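Local coordinates for FMN reductase [NAD(P)H] (Bacillus subtilis, PDB 1ZCH) that catalyses NAD(P)H-dependent reduction of flavin mononucleotide and also reduces nitroaromatic compounds, quinones, chromates and azo dyes as a flavin-containing homodimer, at the interface of chains A and B. Sequence-based numbering; all coordinates share one arbitrary frame. Chains: chain A/B, Hypothetical oxidoreductase ycnD.

The interface of chains A and B. Residues chain A 40-41, 43, 45, 83, 86, 89-90, 98, 109; chain B 220, 224-225, 227-229.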
loop_
_atom_site.group_PDB
_atom_site.type_symbol
_atom_site.label_atom_id
_atom_site.label_comp_id
_atom_site.label_asym_id
_atom_site.label_seq_id
_atom_site.Cartn_x
_atom_site.Cartn_y
_atom_site.Cartn_z
ATOM N N SER A 40 -6.055 -7.499 -4.080
ATOM C CA SER A 40 -6.463 -7.718 -5.466
ATOM C C SER A 40 -6.898 -9.171 -5.685
ATOM O O SER A 40 -6.146 -10.104 -5.379
ATOM C CB SER A 40 -5.313 -7.347 -6.404
ATOM O OG SER A 40 -5.750 -7.304 -7.750
ATOM N N ILE A 41 -8.113 -9.334 -6.218
ATOM C CA ILE A 41 -8.755 -10.631 -6.485
ATOM C C ILE A 41 -8.686 -11.588 -5.295
ATOM O O ILE A 41 -8.723 -12.810 -5.461
ATOM C CB ILE A 41 -8.165 -11.358 -7.744
ATOM C CG1 ILE A 41 -6.770 -11.917 -7.454
ATOM C CG2 ILE A 41 -8.117 -10.398 -8.926
ATOM C CD1 ILE A 41 -6.248 -12.834 -8.547
ATOM N N GLY A 43 -6.310 -12.235 -3.739
ATOM C CA GLY A 43 -5.079 -12.985 -3.917
ATOM C C GLY A 43 -4.157 -12.936 -2.712
ATOM O O GLY A 43 -3.237 -13.746 -2.607
ATOM N N GLN A 45 -1.652 -11.124 -1.882
ATOM C CA GLN A 45 -0.279 -11.119 -2.367
ATOM C C GLN A 45 0.768 -10.466 -1.458
ATOM O O GLN A 45 1.691 -9.797 -1.934
ATOM C CB GLN A 45 -0.242 -10.474 -3.759
ATOM C CG GLN A 45 -0.725 -11.390 -4.891
ATOM C CD GLN A 45 -2.225 -11.326 -5.177
ATOM O OE1 GLN A 45 -2.749 -12.159 -5.918
ATOM N NE2 GLN A 45 -2.914 -10.335 -4.614
ATOM N N PHE A 83 4.115 -13.930 -4.533
ATOM C CA PHE A 83 3.435 -14.612 -5.630
ATOM C C PHE A 83 3.864 -16.080 -5.598
ATOM O O PHE A 83 3.678 -16.823 -6.566
ATOM C CB PHE A 83 3.780 -13.962 -6.978
ATOM C CG PHE A 83 2.889 -12.800 -7.331
ATOM C CD1 PHE A 83 1.726 -12.997 -8.067
ATOM C CD2 PHE A 83 3.190 -11.515 -6.883
ATOM C CE1 PHE A 83 0.866 -11.928 -8.356
ATOM C CE2 PHE A 83 2.340 -10.440 -7.163
ATOM C CZ PHE A 83 1.177 -10.648 -7.899
ATOM N N ALA A 86 0.832 -18.076 -5.084
ATOM C CA ALA A 86 0.168 -18.107 -6.387
ATOM C C ALA A 86 0.869 -19.161 -7.247
ATOM O O ALA A 86 0.227 -19.886 -8.008
ATOM C CB ALA A 86 0.255 -16.738 -7.069
ATOM N N ALA A 89 -0.416 -22.464 -6.262
ATOM C CA ALA A 89 -1.778 -22.615 -6.764
ATOM C C ALA A 89 -1.823 -22.956 -8.252
ATOM O O ALA A 89 -2.531 -23.874 -8.664
ATOM C CB ALA A 89 -2.569 -21.335 -6.503
ATOM N N LEU A 90 -1.076 -22.214 -9.062
ATOM C CA LEU A 90 -1.083 -22.457 -10.501
ATOM C C LEU A 90 -0.299 -23.679 -10.955
ATOM O O LEU A 90 -0.846 -24.577 -11.598
ATOM C CB LEU A 90 -0.562 -21.232 -11.258
ATOM C CG LEU A 90 -1.579 -20.122 -11.546
ATOM C CD1 LEU A 90 -1.987 -19.428 -10.250
ATOM C CD2 LEU A 90 -0.970 -19.132 -12.518
ATOM N N MET A 98 2.419 -19.861 -14.571
ATOM C CA MET A 98 2.093 -18.531 -14.060
ATOM C C MET A 98 2.742 -17.482 -14.960
ATOM O O MET A 98 3.965 -17.442 -15.101
ATOM C CB MET A 98 2.589 -18.390 -12.614
ATOM C CG MET A 98 2.316 -17.033 -11.972
ATOM S SD MET A 98 2.585 -17.073 -10.184
ATOM C CE MET A 98 4.369 -17.200 -10.118
ATOM N N VAL A 109 0.724 -5.143 -8.322
ATOM C CA VAL A 109 -0.234 -5.856 -7.473
ATOM C C VAL A 109 0.383 -6.149 -6.105
ATOM O O VAL A 109 -0.228 -5.890 -5.066
ATOM C CB VAL A 109 -0.683 -7.197 -8.117
ATOM C CG1 VAL A 109 -1.466 -8.033 -7.102
ATOM C CG2 VAL A 109 -1.552 -6.918 -9.337
ATOM N N TRP B 220 -10.250 -21.277 -3.968
ATOM C CA TRP B 220 -9.284 -20.192 -4.105
ATOM C C TRP B 220 -8.241 -20.415 -5.200
ATOM O O TRP B 220 -8.108 -19.596 -6.106
ATOM C CB TRP B 220 -8.578 -19.953 -2.767
ATOM C CG TRP B 220 -7.671 -18.760 -2.759
ATOM C CD1 TRP B 220 -8.043 -17.443 -2.734
ATOM C CD2 TRP B 220 -6.240 -18.773 -2.741
ATOM N NE1 TRP B 220 -6.929 -16.637 -2.694
ATOM C CE2 TRP B 220 -5.809 -17.427 -2.697
ATOM C CE3 TRP B 220 -5.277 -19.793 -2.758
ATOM C CZ2 TRP B 220 -4.455 -17.073 -2.668
ATOM C CZ3 TRP B 220 -3.925 -19.442 -2.731
ATOM C CH2 TRP B 220 -3.530 -18.089 -2.684
ATOM N N ILE B 224 -7.502 -18.069 -8.474
ATOM C CA ILE B 224 -6.203 -17.453 -8.724
ATOM C C ILE B 224 -5.609 -17.930 -10.044
ATOM O O ILE B 224 -5.040 -17.141 -10.802
ATOM C CB ILE B 224 -5.210 -17.771 -7.579
ATOM C CG1 ILE B 224 -5.760 -17.237 -6.253
ATOM C CG2 ILE B 224 -3.849 -17.151 -7.873
ATOM C CD1 ILE B 224 -6.036 -15.740 -6.252
ATOM N N ALA B 225 -5.748 -19.224 -10.315
ATOM C CA ALA B 225 -5.223 -19.800 -11.546
ATOM C C ALA B 225 -5.981 -19.289 -12.770
ATOM O O ALA B 225 -5.402 -19.160 -13.846
ATOM C CB ALA B 225 -5.288 -21.331 -11.480
ATOM N N TYR B 227 -6.963 -16.373 -13.251
ATOM C CA TYR B 227 -6.532 -15.011 -13.545
ATOM C C TYR B 227 -5.072 -14.896 -13.959
ATOM O O TYR B 227 -4.747 -14.237 -14.945
ATOM C CB TYR B 227 -6.730 -14.092 -12.329
ATOM C CG TYR B 227 -8.142 -13.615 -12.107
ATOM C CD1 TYR B 227 -9.025 -14.333 -11.301
ATOM C CD2 TYR B 227 -8.595 -12.435 -12.698
ATOM C CE1 TYR B 227 -10.330 -13.886 -11.089
ATOM C CE2 TYR B 227 -9.896 -11.980 -12.492
ATOM C CZ TYR B 227 -10.756 -12.711 -11.688
ATOM O OH TYR B 227 -12.046 -12.270 -11.493
ATOM N N TYR B 228 -4.195 -15.547 -13.204
ATOM C CA TYR B 228 -2.764 -15.437 -13.446
ATOM C C TYR B 228 -2.118 -16.320 -14.508
ATOM O O TYR B 228 -0.901 -16.285 -14.673
ATOM C CB TYR B 228 -2.019 -15.585 -12.110
ATOM C CG TYR B 228 -2.363 -14.499 -11.102
ATOM C CD1 TYR B 228 -2.879 -13.268 -11.520
ATOM C CD2 TYR B 228 -2.125 -14.680 -9.737
ATOM C CE1 TYR B 228 -3.148 -12.245 -10.606
ATOM C CE2 TYR B 228 -2.388 -13.659 -8.815
ATOM C CZ TYR B 228 -2.898 -12.446 -9.260
ATOM O OH TYR B 228 -3.147 -11.427 -8.364
ATOM N N GLU B 229 -2.919 -17.091 -15.237
ATOM C CA GLU B 229 -2.380 -17.951 -16.287
ATOM C C GLU B 229 -1.963 -17.118 -17.503
ATOM O O GLU B 229 -1.343 -17.629 -18.434
ATOM C CB GLU B 229 -3.417 -19.010 -16.685
ATOM C CG GLU B 229 -4.795 -18.452 -16.997
ATOM C CD GLU B 229 -5.011 -18.224 -18.475
ATOM O OE1 GLU B 229 -6.055 -17.641 -18.837
ATOM O OE2 GLU B 229 -4.141 -18.635 -19.273
HETATM O O HOH W 1 -4.566 -9.123 -9.295
#
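In this nitroreductase-family homodimer of the flavin oxidoreductase frp type, helix 220-228 near the C-terminal end of one subunit packs against the partner's 3-10 helix 40-42 and helix 84-94, and the two-fold axis repeats the contact. B:Tyr228, the last residue of its helix, hides more surface against chain A than any other residue of this patch, with CG beside its own backbone N (chi1 -62°). Its phenol OH meets A:Gln45 tip to tip and donates a hydrogen bond to the side-chain carbonyl OE1 at 2.6 Å. Amide and phenol ring are turned well away from coplanarity, and the hydroxyl approaches from above the carbonyl plane, off the lone-pair directions, although OE1 itself lies in the plane of the phenol ring at its edge. The amide is presented by a chain bent at chi2 (89°), whose CG lies over one face of the A:Phe83 ring, toward its rim; NE2 makes a weak hydrogen bond to the backbone O of A:Ser40. A water, also in the phenol plane, lies 2.9 Å from B:Tyr228 OH and joins it to A:Ser40 OG. A:Phe83 crosses the tyrosine at about a right angle, its CE1 3.7 Å from B:Tyr228 CE2. A phenylalanine at B:Tyr228 would lack the hydroxyl that bonds A:Gln45 and the water, and would probably leave the amide carbonyl less well satisfied and the contact less firmly held. A:Ile41 carries CG1 in the crowded position between backbone N and carbonyl carbon (chi1 73°). Its CD1 thereby reaches the phenol tip, 3.4 Å from B:Tyr228 CZ, and also touches B:Ile224 CD1, while CG2 lies over the ring of B:Tyr227. B:Ile224 is backed within its own helix by B:Trp220, whose indole face receives CG1 over its centre. A:Leu90 spans the last turn of the helix, CD1 against B:Ala225 CA at 3.5 Å and CD2 against B:Tyr228 CB.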